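Local coordinates for Ketoacyl_synth_N domain-containing protein (Photorhabdus luminescens subsp. laumondii, PDB 6SMO), which probably takes part in 3-oxoacyl-[acyl-carrier-protein] synthase chemistry of lipid or polyketide metabolism and binds a pentaoxododecanal in a pocket, at residues 221-226 / 318-323; 161-166 / 364-369; 65-70 / 106-111; 47-52 / 70-75. All coordinates share one frame; numbering follows the deposited sequence.

Contact 1. Residues 221-226 / 318-323; sequences GAAFLV and GVIDSV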
loop_
_atom_site.group_PDB
_atom_site.type_symbol
_atom_site.label_atom_id
_atom_site.label_comp_id
_atom_site.label_asym_id
_atom_site.label_seq_id
_atom_site.Cartn_x
_atom_site.Cartn_y
_atom_site.Cartn_z
ATOM N N GLY C 221 -17.440 -2.172 -8.000
ATOM C CA GLY C 221 -17.501 -0.774 -8.467
ATOM C C GLY C 221 -16.504 0.106 -7.738
ATOM O O GLY C 221 -15.469 -0.422 -7.284
ATOM N N ALA C 222 -16.806 1.402 -7.624
ATOM C CA ALA C 222 -15.927 2.423 -7.010
ATOM C C ALA C 222 -16.752 3.626 -6.542
ATOM O O ALA C 222 -17.852 3.851 -7.085
ATOM C CB ALA C 222 -14.862 2.838 -7.996
ATOM N N ALA C 223 -16.220 4.359 -5.561
ATOM C CA ALA C 223 -16.799 5.594 -4.986
ATOM C C ALA C 223 -15.655 6.487 -4.496
ATOM O O ALA C 223 -14.792 5.977 -3.756
ATOM C CB ALA C 223 -17.749 5.241 -3.867
ATOM N N PHE C 224 -15.639 7.755 -4.916
ATOM C CA PHE C 224 -14.583 8.747 -4.581
ATOM C C PHE C 224 -15.221 10.095 -4.226
ATOM O O PHE C 224 -16.293 10.431 -4.773
ATOM C CB PHE C 224 -13.587 8.885 -5.734
ATOM C CG PHE C 224 -12.449 7.895 -5.695
ATOM C CD1 PHE C 224 -12.589 6.627 -6.237
ATOM C CD2 PHE C 224 -11.239 8.231 -5.107
ATOM C CE1 PHE C 224 -11.544 5.718 -6.194
ATOM C CE2 PHE C 224 -10.194 7.321 -5.066
ATOM C CZ PHE C 224 -10.348 6.066 -5.609
ATOM N N LEU C 225 -14.562 10.831 -3.325
ATOM C CA LEU C 225 -14.934 12.204 -2.892
ATOM C C LEU C 225 -13.747 13.138 -3.145
ATOM O O LEU C 225 -12.595 12.676 -3.015
ATOM C CB LEU C 225 -15.302 12.185 -1.404
ATOM C CG LEU C 225 -16.499 11.316 -1.021
ATOM C CD1 LEU C 225 -16.062 9.905 -0.655
ATOM C CD2 LEU C 225 -17.272 11.939 0.133
ATOM N N VAL C 226 -14.023 14.397 -3.497
ATOM C CA VAL C 226 -13.011 15.490 -3.587
ATOM C C VAL C 226 -13.070 16.294 -2.282
ATOM O O VAL C 226 -13.835 17.277 -2.223
ATOM C CB VAL C 226 -13.234 16.386 -4.821
ATOM C CG1 VAL C 226 -12.187 17.488 -4.922
ATOM C CG2 VAL C 226 -13.270 15.577 -6.107
ATOM N N GLY C 318 -19.432 2.000 2.829
ATOM C CA GLY C 318 -19.081 3.086 3.764
ATOM C C GLY C 318 -18.636 4.335 3.021
ATOM O O GLY C 318 -19.006 5.442 3.459
ATOM N N VAL C 319 -17.871 4.164 1.936
ATOM C CA VAL C 319 -17.397 5.268 1.047
ATOM C C VAL C 319 -18.561 5.711 0.152
ATOM O O VAL C 319 -18.817 6.929 0.086
ATOM C CB VAL C 319 -16.169 4.847 0.215
ATOM C CG1 VAL C 319 -15.737 5.937 -0.756
ATOM C CG2 VAL C 319 -15.002 4.432 1.098
ATOM N N ILE C 320 -19.247 4.753 -0.478
ATOM C CA ILE C 320 -20.409 5.036 -1.372
ATOM C C ILE C 320 -21.526 5.659 -0.535
ATOM O O ILE C 320 -22.250 6.499 -1.064
ATOM C CB ILE C 320 -20.856 3.779 -2.145
ATOM C CG1 ILE C 320 -21.929 4.108 -3.184
ATOM C CG2 ILE C 320 -21.302 2.674 -1.205
ATOM C CD1 ILE C 320 -21.951 3.166 -4.355
ATOM N N ASP C 321 -21.631 5.257 0.731
ATOM C CA ASP C 321 -22.598 5.825 1.710
ATOM C C ASP C 321 -22.280 7.312 1.924
ATOM O O ASP C 321 -23.231 8.119 1.931
ATOM C CB ASP C 321 -22.575 5.054 3.034
ATOM C CG ASP C 321 -22.996 3.598 2.914
ATOM O OD1 ASP C 321 -22.559 2.937 1.951
ATOM O OD2 ASP C 321 -23.758 3.136 3.787
ATOM N N SER C 322 -20.994 7.648 2.085
ATOM C CA SER C 322 -20.479 9.033 2.271
ATOM C C SER C 322 -20.701 9.860 0.997
ATOM O O SER C 322 -20.925 11.080 1.124
ATOM C CB SER C 322 -19.024 9.027 2.670
ATOM O OG SER C 322 -18.835 8.352 3.904
ATOM N N VAL C 323 -20.626 9.220 -0.176
ATOM C CA VAL C 323 -20.899 9.846 -1.506
ATOM C C VAL C 323 -22.379 10.248 -1.562
ATOM O O VAL C 323 -22.660 11.406 -1.934
ATOM C CB VAL C 323 -20.507 8.902 -2.662
ATOM C CG1 VAL C 323 -21.210 9.252 -3.968
ATOM C CG2 VAL C 323 -18.999 8.870 -2.861
#
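Strand 221-226 and helix 319-323 pass with axes 7.4 Å apart at a crossing angle of 51°, the backbones coming closest where Ala-223 faces Ile-320. Ala-223 presents its single methyl to the first turn of the helix: CB rests 3.7 Å from Ile-320 CA and also meets Val-319 CG1. Val-323 CG2 is 4.0 Å from Ala-223 CB. Two residues on, Leu-225 points the same way and lies against both valines. Its CD1 lies 3.8 Å from Val-323 CG2 and 4.0 Å from Val-319 CG1, while CD2 turns to the backbone of Ser-322, 3.9 Å from its O. Val-319 has CG1 anti to the backbone N (chi1 176°), which brings that methyl against both Ala-223 and Leu-225. At the helix start, Gly-318 O is gripped twice by one residue, Ser-322, through its N and through OG at 2.9 Å. Ala-222 and Phe-224 point the other way, onto helix 68-84, so this strand of the thiolase-type fold is sandwiched between helices. The strand bonds to its neighbours 5-13 and 180-187; the helix is fitted to it by van der Waals contact, mostly of apolar side chains, with no directed polar bond.

Contact 2. Residues 161-166 / 364-369; sequences AGMQAI and CALSFS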
loop_
_atom_site.group_PDB
_atom_site.type_symbol
_atom_site.label_atom_id
_atom_site.label_comp_id
_atom_site.label_asym_id
_atom_site.label_seq_id
_atom_site.Cartn_x
_atom_site.Cartn_y
_atom_site.Cartn_z
ATOM N N ALA C 161 -11.259 -0.309 4.846
ATOM C CA ALA C 161 -10.101 0.259 4.111
ATOM C C ALA C 161 -10.443 1.668 3.608
ATOM O O ALA C 161 -9.681 2.608 3.910
ATOM C CB ALA C 161 -9.707 -0.644 2.967
ATOM N N GLY C 162 -11.547 1.797 2.866
ATOM C CA GLY C 162 -12.016 3.067 2.278
ATOM C C GLY C 162 -12.499 4.046 3.336
ATOM O O GLY C 162 -12.371 5.264 3.110
ATOM N N MET C 163 -13.037 3.536 4.448
ATOM C CA MET C 163 -13.556 4.347 5.583
ATOM C C MET C 163 -12.387 5.079 6.256
ATOM O O MET C 163 -12.573 6.245 6.658
ATOM C CB MET C 163 -14.274 3.466 6.611
ATOM C CG MET C 163 -15.341 4.202 7.398
ATOM S SD MET C 163 -16.844 4.489 6.427
ATOM C CE MET C 163 -17.853 5.351 7.632
ATOM N N GLN C 164 -11.231 4.414 6.369
ATOM C CA GLN C 164 -9.973 4.994 6.914
ATOM C C GLN C 164 -9.379 5.976 5.895
ATOM O O GLN C 164 -8.858 7.024 6.327
ATOM C CB GLN C 164 -8.978 3.886 7.268
ATOM C CG GLN C 164 -9.353 3.111 8.524
ATOM C CD GLN C 164 -8.376 2.011 8.861
ATOM O OE1 GLN C 164 -7.644 1.514 8.007
ATOM N NE2 GLN C 164 -8.362 1.613 10.122
ATOM N N ALA C 165 -9.465 5.649 4.600
ATOM C CA ALA C 165 -8.903 6.438 3.476
ATOM C C ALA C 165 -9.444 7.874 3.508
ATOM O O ALA C 165 -8.632 8.805 3.355
ATOM C CB ALA C 165 -9.206 5.762 2.160
ATOM N N ILE C 166 -10.755 8.045 3.713
ATOM C CA ILE C 166 -11.435 9.378 3.756
ATOM C C ILE C 166 -10.995 10.114 5.029
ATOM O O ILE C 166 -10.690 11.319 4.939
ATOM C CB ILE C 166 -12.971 9.240 3.685
ATOM C CG1 ILE C 166 -13.433 8.479 2.438
ATOM C CG2 ILE C 166 -13.637 10.607 3.773
ATOM C CD1 ILE C 166 -14.835 7.925 2.546
ATOM N N CYS C 364 -15.252 1.949 12.792
ATOM C CA CYS C 364 -14.972 3.172 11.996
ATOM C C CYS C 364 -16.279 3.926 11.735
ATOM O O CYS C 364 -17.307 3.264 11.494
ATOM C CB CYS C 364 -14.287 2.818 10.683
ATOM S SG CYS C 364 -12.689 1.992 10.911
ATOM N N ALA C 365 -16.238 5.260 11.790
ATOM C CA ALA C 365 -17.402 6.143 11.545
ATOM C C ALA C 365 -16.935 7.513 11.039
ATOM O O ALA C 365 -15.885 7.997 11.507
ATOM C CB ALA C 365 -18.226 6.272 12.802
ATOM N N LEU C 366 -17.704 8.099 10.114
ATOM C CA LEU C 366 -17.481 9.453 9.537
ATOM C C LEU C 366 -18.707 10.326 9.824
ATOM O O LEU C 366 -19.831 9.783 9.831
ATOM C CB LEU C 366 -17.239 9.320 8.030
ATOM C CG LEU C 366 -15.857 8.807 7.627
ATOM C CD1 LEU C 366 -15.870 8.277 6.202
ATOM C CD2 LEU C 366 -14.806 9.896 7.781
ATOM N N SER C 367 -18.487 11.626 10.048
ATOM C CA SER C 367 -19.533 12.643 10.334
ATOM C C SER C 367 -19.512 13.725 9.248
ATOM O O SER C 367 -18.453 14.357 9.067
ATOM C CB SER C 367 -19.342 13.238 11.705
ATOM O OG SER C 367 -20.302 14.255 11.956
ATOM N N PHE C 368 -20.642 13.917 8.558
ATOM C CA PHE C 368 -20.849 14.956 7.514
ATOM C C PHE C 368 -21.979 15.893 7.957
ATOM O O PHE C 368 -23.029 15.388 8.398
ATOM C CB PHE C 368 -21.152 14.305 6.162
ATOM C CG PHE C 368 -20.025 13.470 5.611
ATOM C CD1 PHE C 368 -19.021 14.047 4.848
ATOM C CD2 PHE C 368 -19.961 12.109 5.865
ATOM C CE1 PHE C 368 -17.982 13.279 4.346
ATOM C CE2 PHE C 368 -18.920 11.342 5.363
ATOM C CZ PHE C 368 -17.932 11.929 4.605
ATOM N N SER C 369 -21.761 17.207 7.841
ATOM C CA SER C 369 -22.691 18.280 8.288
ATOM C C SER C 369 -23.013 19.222 7.122
ATOM O O SER C 369 -22.120 19.455 6.285
ATOM C CB SER C 369 -22.116 19.030 9.460
ATOM O OG SER C 369 -21.902 18.156 10.558
#
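Met-163 reaches from helix 161-166 to strand 364-369 and touches three successive residues of it. Its CB lies 4.1 Å from Cys-364 CB, and CG, anti to the backbone N (chi1 -153°), comes closer, 3.7 Å from the same Cys-364 CB. There the chain bends (chi2 75°), bringing SD to 3.9 Å from Leu-366 CD1. The terminal CE then lies against the strand backbone, 4.0 Å from Ala-365 CA and 3.7 Å from Leu-366 N, with Leu-366 CD1 as a further neighbour. Met-163 and Leu-366 run alongside each other, pointing opposite ways. In the layered thiolase-type fold this is a central helix packing on the second half of the structure: 362-369 pairs with strands 242-251 and 351-356, and Met-163 also touches Ile-354. One turn on, Ile-166 meets Leu-366 at an angle, its CD1 3.8 Å from Leu-366 CD1, and also touches Val-319 of helix 319-329. Gln-164 adds a looser touch, its CG 4.3 Å from Cys-364 SG. Its amide end is held elsewhere, OE1 by Thr-157 and NE2 by Val-184 O of the chain of PKS_KS domain-containing protein and by Asp-249 OD1.

Contact 3. Residues 65-70 / 106-111; sequences KIDEFS and GWQHIE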
loop_
_atom_site.group_PDB
_atom_site.type_symbol
_atom_site.label_atom_id
_atom_site.label_comp_id
_atom_site.label_asym_id
_atom_site.label_seq_id
_atom_site.Cartn_x
_atom_site.Cartn_y
_atom_site.Cartn_z
ATOM N N LYS C 65 -2.734 -2.522 -19.492
ATOM C CA LYS C 65 -1.709 -2.866 -18.467
ATOM C C LYS C 65 -2.229 -2.631 -17.040
ATOM O O LYS C 65 -1.397 -2.693 -16.112
ATOM C CB LYS C 65 -0.427 -2.060 -18.718
ATOM C CG LYS C 65 -0.583 -0.543 -18.735
ATOM C CD LYS C 65 0.693 0.194 -19.086
ATOM C CE LYS C 65 0.948 0.249 -20.577
ATOM N NZ LYS C 65 2.363 0.566 -20.885
ATOM N N ILE C 66 -3.535 -2.396 -16.855
ATOM C CA ILE C 66 -4.157 -2.177 -15.510
ATOM C C ILE C 66 -5.352 -3.123 -15.329
ATOM O O ILE C 66 -5.999 -3.468 -16.338
ATOM C CB ILE C 66 -4.557 -0.701 -15.301
ATOM C CG1 ILE C 66 -5.669 -0.258 -16.259
ATOM C CG2 ILE C 66 -3.331 0.197 -15.391
ATOM C CD1 ILE C 66 -6.177 1.146 -16.018
ATOM N N ASP C 67 -5.625 -3.506 -14.077
ATOM C CA ASP C 67 -6.776 -4.358 -13.671
ATOM C C ASP C 67 -8.040 -3.491 -13.623
ATOM O O ASP C 67 -7.906 -2.252 -13.605
ATOM C CB ASP C 67 -6.509 -5.037 -12.326
ATOM C CG ASP C 67 -7.514 -6.123 -11.978
ATOM O OD1 ASP C 67 -7.298 -7.274 -12.397
ATOM O OD2 ASP C 67 -8.511 -5.802 -11.301
ATOM N N GLU C 68 -9.218 -4.125 -13.593
ATOM C CA GLU C 68 -10.550 -3.460 -13.659
ATOM C C GLU C 68 -10.801 -2.599 -12.412
ATOM O O GLU C 68 -11.572 -1.628 -12.533
ATOM C CB GLU C 68 -11.656 -4.504 -13.833
ATOM C CG GLU C 68 -11.677 -5.143 -15.211
ATOM C CD GLU C 68 -11.944 -4.179 -16.356
ATOM O OE1 GLU C 68 -12.861 -3.342 -16.225
ATOM O OE2 GLU C 68 -11.228 -4.262 -17.373
ATOM N N PHE C 69 -10.194 -2.925 -11.265
ATOM C CA PHE C 69 -10.372 -2.171 -9.993
ATOM C C PHE C 69 -9.735 -0.782 -10.136
ATOM O O PHE C 69 -10.284 0.187 -9.575
ATOM C CB PHE C 69 -9.831 -2.954 -8.791
ATOM C CG PHE C 69 -8.397 -2.674 -8.412
ATOM C CD1 PHE C 69 -7.358 -3.378 -9.000
ATOM C CD2 PHE C 69 -8.088 -1.723 -7.451
ATOM C CE1 PHE C 69 -6.041 -3.127 -8.646
ATOM C CE2 PHE C 69 -6.769 -1.472 -7.099
ATOM C CZ PHE C 69 -5.748 -2.175 -7.696
ATOM N N SER C 70 -8.620 -0.687 -10.870
ATOM C CA SER C 70 -7.940 0.588 -11.220
ATOM C C SER C 70 -8.772 1.355 -12.257
ATOM O O SER C 70 -8.808 2.598 -12.175
ATOM C CB SER C 70 -6.530 0.353 -11.702
ATOM O OG SER C 70 -5.689 -0.048 -10.630
ATOM N N GLY C 106 -6.179 -6.894 -7.643
ATOM C CA GLY C 106 -6.573 -7.031 -9.059
ATOM C C GLY C 106 -6.196 -8.387 -9.632
ATOM O O GLY C 106 -5.184 -8.462 -10.356
ATOM N N TRP C 107 -6.997 -9.416 -9.339
ATOM C CA TRP C 107 -6.746 -10.827 -9.741
ATOM C C TRP C 107 -7.134 -11.055 -11.208
ATOM O O TRP C 107 -6.525 -11.944 -11.834
ATOM C CB TRP C 107 -7.481 -11.798 -8.807
ATOM C CG TRP C 107 -6.687 -12.155 -7.589
ATOM C CD1 TRP C 107 -6.865 -11.689 -6.318
ATOM C CD2 TRP C 107 -5.558 -13.044 -7.537
ATOM N NE1 TRP C 107 -5.935 -12.238 -5.476
ATOM C CE2 TRP C 107 -5.118 -13.072 -6.196
ATOM C CE3 TRP C 107 -4.885 -13.823 -8.485
ATOM C CZ2 TRP C 107 -4.034 -13.847 -5.787
ATOM C CZ3 TRP C 107 -3.814 -14.588 -8.080
ATOM C CH2 TRP C 107 -3.396 -14.599 -6.748
ATOM N N GLN C 108 -8.097 -10.288 -11.731
ATOM C CA GLN C 108 -8.645 -10.443 -13.108
ATOM C C GLN C 108 -7.513 -10.356 -14.142
ATOM O O GLN C 108 -7.587 -11.087 -15.150
ATOM C CB GLN C 108 -9.717 -9.385 -13.386
ATOM C CG GLN C 108 -10.307 -9.449 -14.790
ATOM C CD GLN C 108 -10.908 -10.797 -15.107
ATOM O OE1 GLN C 108 -11.828 -11.261 -14.438
ATOM N NE2 GLN C 108 -10.391 -11.437 -16.143
ATOM N N HIS C 109 -6.508 -9.505 -13.899
ATOM C CA HIS C 109 -5.419 -9.181 -14.861
ATOM C C HIS C 109 -4.304 -10.237 -14.823
ATOM O O HIS C 109 -3.573 -10.330 -15.829
ATOM C CB HIS C 109 -4.858 -7.776 -14.588
ATOM C CG HIS C 109 -4.218 -7.142 -15.778
ATOM N ND1 HIS C 109 -2.874 -7.289 -16.065
ATOM C CD2 HIS C 109 -4.729 -6.359 -16.753
ATOM C CE1 HIS C 109 -2.587 -6.625 -17.166
ATOM N NE2 HIS C 109 -3.709 -6.046 -17.606
ATOM N N ILE C 110 -4.168 -10.993 -13.725
ATOM C CA ILE C 110 -2.972 -11.853 -13.458
ATOM C C ILE C 110 -3.349 -13.334 -13.290
ATOM O O ILE C 110 -2.420 -14.160 -13.337
ATOM C CB ILE C 110 -2.187 -11.328 -12.236
ATOM C CG1 ILE C 110 -2.900 -11.618 -10.911
ATOM C CG2 ILE C 110 -1.875 -9.847 -12.396
ATOM C CD1 ILE C 110 -1.995 -11.548 -9.702
ATOM N N GLU C 111 -4.631 -13.670 -13.094
ATOM C CA GLU C 111 -5.087 -15.050 -12.754
ATOM C C GLU C 111 -4.462 -16.072 -13.712
ATOM O O GLU C 111 -3.770 -16.986 -13.220
ATOM C CB GLU C 111 -6.614 -15.167 -12.794
ATOM C CG GLU C 111 -7.254 -15.223 -11.419
ATOM C CD GLU C 111 -8.657 -15.805 -11.403
ATOM O OE1 GLU C 111 -9.560 -15.151 -10.842
ATOM O OE2 GLU C 111 -8.840 -16.915 -11.942
#
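The ring of Phe-69, whose CD1 lies 3.7 Å from Gly-106 CA, has Ser-70 OG over one face toward the rim and Asp-67 OD2 in its plane at the edge. The imidazole of His-109 lies beside the backbone of Lys-65 to Asp-67, with CD2 3.2 Å from Ile-66 O, while its NE2 bonds to Arg-64 O. The indole of Trp-107 points away from 65-70; Ile-110 CD1 sits above one face, and the indole and the ring of Trp-133 meet edge-to-face. Between the rings, the Asp-67 carboxylate joins the two segments. Its CG is anti to the backbone N (chi1 -169°), which turns the group toward 106-111. OD1 accepts from His-109 N at 2.8 Å, nearly along the C-O axis although the N-H is bent to 130°. OD2 takes a weak but straight bond from Phe-69 N, 3.3 Å away. Gly-106, without a side chain, allows the carboxylate to lie against its backbone. Asp-67 is thus the N-cap of helix 68-84 and also bonds to the loop leading into helix 111-116. That loop backs the ligand site: Ile-110 touches Val-129 and Trp-133, both lining the pentaoxododecanal pocket, and the side chain of Trp-107 lies about 7 Å from the bound molecule.

Contact 4. Residues 47-52 / 70-75; sequences RTLSDF and SVYGIV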
loop_
_atom_site.group_PDB
_atom_site.type_symbol
_atom_site.label_atom_id
_atom_site.label_comp_id
_atom_site.label_asym_id
_atom_site.label_seq_id
_atom_site.Cartn_x
_atom_site.Cartn_y
_atom_site.Cartn_z
ATOM N N ARG C 47 -22.751 -9.013 -8.169
ATOM C CA ARG C 47 -23.469 -8.124 -9.121
ATOM C C ARG C 47 -22.446 -7.314 -9.926
ATOM O O ARG C 47 -21.698 -6.528 -9.308
ATOM C CB ARG C 47 -24.432 -7.196 -8.375
ATOM C CG ARG C 47 -25.620 -7.908 -7.745
ATOM C CD ARG C 47 -26.510 -6.946 -6.983
ATOM N NE ARG C 47 -27.153 -5.978 -7.862
ATOM C CZ ARG C 47 -27.852 -4.920 -7.455
ATOM N NH1 ARG C 47 -28.392 -4.107 -8.348
ATOM N NH2 ARG C 47 -28.010 -4.671 -6.165
ATOM N N THR C 48 -22.420 -7.507 -11.248
ATOM C CA THR C 48 -21.539 -6.785 -12.205
ATOM C C THR C 48 -22.167 -5.429 -12.548
ATOM O O THR C 48 -23.349 -5.225 -12.206
ATOM C CB THR C 48 -21.299 -7.616 -13.472
ATOM O OG1 THR C 48 -22.566 -7.912 -14.061
ATOM C CG2 THR C 48 -20.552 -8.902 -13.197
ATOM N N LEU C 49 -21.401 -4.545 -13.197
ATOM C CA LEU C 49 -21.891 -3.242 -13.724
ATOM C C LEU C 49 -22.682 -3.495 -15.012
ATOM O O LEU C 49 -22.314 -4.427 -15.756
ATOM C CB LEU C 49 -20.705 -2.310 -13.991
ATOM C CG LEU C 49 -19.829 -1.970 -12.785
ATOM C CD1 LEU C 49 -18.650 -1.112 -13.212
ATOM C CD2 LEU C 49 -20.626 -1.268 -11.697
ATOM N N SER C 50 -23.724 -2.693 -15.255
ATOM C CA SER C 50 -24.600 -2.755 -16.456
ATOM C C SER C 50 -24.331 -1.544 -17.356
ATOM O O SER C 50 -24.305 -0.412 -16.830
ATOM C CB SER C 50 -26.052 -2.831 -16.061
ATOM O OG SER C 50 -26.318 -4.025 -15.339
ATOM N N ASP C 51 -24.135 -1.785 -18.659
ATOM C CA ASP C 51 -23.941 -0.746 -19.707
ATOM C C ASP C 51 -22.727 0.124 -19.353
ATOM O O ASP C 51 -22.840 1.363 -19.452
ATOM C CB ASP C 51 -25.204 0.102 -19.884
ATOM C CG ASP C 51 -26.444 -0.700 -20.241
ATOM O OD1 ASP C 51 -26.304 -1.712 -20.957
ATOM O OD2 ASP C 51 -27.543 -0.305 -19.803
ATOM N N PHE C 52 -21.613 -0.504 -18.962
ATOM C CA PHE C 52 -20.334 0.171 -18.611
ATOM C C PHE C 52 -19.214 -0.319 -19.535
ATOM O O PHE C 52 -19.111 -1.540 -19.770
ATOM C CB PHE C 52 -19.959 -0.076 -17.147
ATOM C CG PHE C 52 -18.671 0.589 -16.727
ATOM C CD1 PHE C 52 -18.642 1.938 -16.405
ATOM C CD2 PHE C 52 -17.484 -0.126 -16.672
ATOM C CE1 PHE C 52 -17.458 2.553 -16.028
ATOM C CE2 PHE C 52 -16.300 0.491 -16.295
ATOM C CZ PHE C 52 -16.290 1.828 -15.973
ATOM N N SER C 70 -8.620 -0.687 -10.870
ATOM C CA SER C 70 -7.940 0.588 -11.220
ATOM C C SER C 70 -8.772 1.355 -12.257
ATOM O O SER C 70 -8.808 2.598 -12.175
ATOM C CB SER C 70 -6.530 0.353 -11.702
ATOM O OG SER C 70 -5.689 -0.048 -10.630
ATOM N N VAL C 71 -9.413 0.640 -13.190
ATOM C CA VAL C 71 -10.313 1.218 -14.234
ATOM C C VAL C 71 -11.506 1.886 -13.536
ATOM O O VAL C 71 -11.803 3.049 -13.870
ATOM C CB VAL C 71 -10.768 0.153 -15.253
ATOM C CG1 VAL C 71 -11.881 0.659 -16.162
ATOM C CG2 VAL C 71 -9.602 -0.362 -16.085
ATOM N N TYR C 72 -12.151 1.179 -12.600
ATOM C CA TYR C 72 -13.317 1.666 -11.812
ATOM C C TYR C 72 -12.918 2.901 -10.994
ATOM O O TYR C 72 -13.750 3.814 -10.837
ATOM C CB TYR C 72 -13.855 0.578 -10.877
ATOM C CG TYR C 72 -14.377 -0.675 -11.537
ATOM C CD1 TYR C 72 -14.967 -0.651 -12.792
ATOM C CD2 TYR C 72 -14.308 -1.895 -10.881
ATOM C CE1 TYR C 72 -15.450 -1.808 -13.386
ATOM C CE2 TYR C 72 -14.790 -3.059 -11.459
ATOM C CZ TYR C 72 -15.365 -3.015 -12.716
ATOM O OH TYR C 72 -15.841 -4.158 -13.291
ATOM N N GLY C 73 -11.684 2.916 -10.479
ATOM C CA GLY C 73 -11.143 4.010 -9.648
ATOM C C GLY C 73 -10.989 5.302 -10.432
ATOM O O GLY C 73 -11.395 6.357 -9.908
ATOM N N ILE C 74 -10.433 5.223 -11.646
ATOM C CA ILE C 74 -10.087 6.400 -12.504
ATOM C C ILE C 74 -11.377 7.072 -12.996
ATOM O O ILE C 74 -11.423 8.319 -12.979
ATOM C CB ILE C 74 -9.156 5.982 -13.664
ATOM C CG1 ILE C 74 -7.799 5.498 -13.146
ATOM C CG2 ILE C 74 -8.991 7.113 -14.670
ATOM C CD1 ILE C 74 -7.041 4.623 -14.118
ATOM N N VAL C 75 -12.381 6.290 -13.414
ATOM C CA VAL C 75 -13.685 6.812 -13.930
ATOM C C VAL C 75 -14.442 7.497 -12.784
ATOM O O VAL C 75 -15.117 8.509 -13.054
ATOM C CB VAL C 75 -14.542 5.720 -14.605
ATOM C CG1 VAL C 75 -13.845 5.126 -15.819
ATOM C CG2 VAL C 75 -14.964 4.618 -13.643
#
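Phe-52 and Tyr-72 form the aromatic part of this contact, in which segment 47-52 packs on helix 70-75. Their side chains cross obliquely, with ring centroids 5.8 Å apart and planes at 58°. Phe-52 CE2 lies in the plane of the tyrosine ring, at its edge, 3.8 Å from Tyr-72 CE1. Phe-52 has CG anti to the backbone N (chi1 -180°), which puts CG on the side of the helix.

The remaining contacts join aliphatic groups to these rings. Leu-49 meets Tyr-72 tip to tip, its CD1 closest to Tyr-72 CE1, and the same methyl sits 3.7 Å above one face of the Phe-52 ring, offset toward the rim. One leucine methyl therefore touches both aromatics. On the helix side, Val-75 faces Phe-52 tip to tip, with CG2 3.9 Å from Phe-52 CZ and close to the ring plane. One turn earlier, Val-71 CG1 comes to the same ring's edge more loosely, 4.4 Å from Phe-52 CE2.

No hydrogen bond crosses between the segments. The phenol of Tyr-72 finds a weak partner in Glu-220, while Arg-47, the last residue of strand 46-47, forms salt bridges with Asp-16 and Asp-311.

Ile-13 of strand 5-13 touches Leu-49, Phe-52, Tyr-72 and Val-75, adding an aliphatic group from the sheet to the cluster. The arrangement is a small hydrophobic cluster between a loop and a helix lying on one face of the sheet, in the N-terminal half of a thiolase-type fold.

Overall arrangement
Along the chain contacts 4 and 3 come first, interleaved: 47-52, then 65-70 and 70-75, which share Ser-70, then 106-111. Contacts 1 and 2 follow, contact 1 lying within the span bridged by contact 2. Contacts 3 and 4 both use helix 68-84, with centres about 12 Å apart, and meet through Ile-66 and Val-71. Contact 4 touches contact 1 where Tyr-72 packs on Ala-222, so helices 68-84 and 319-329 lie on opposite faces of strand 218-229. Contacts 1 and 2, centres about 10 Å apart, form a continuous core reaching one sheet, whereas the centre of contact 3 is about 26 Å from that of contact 2. From the chain centre outward they come in the order 1, 2, 4, 3, the last beside the pocket.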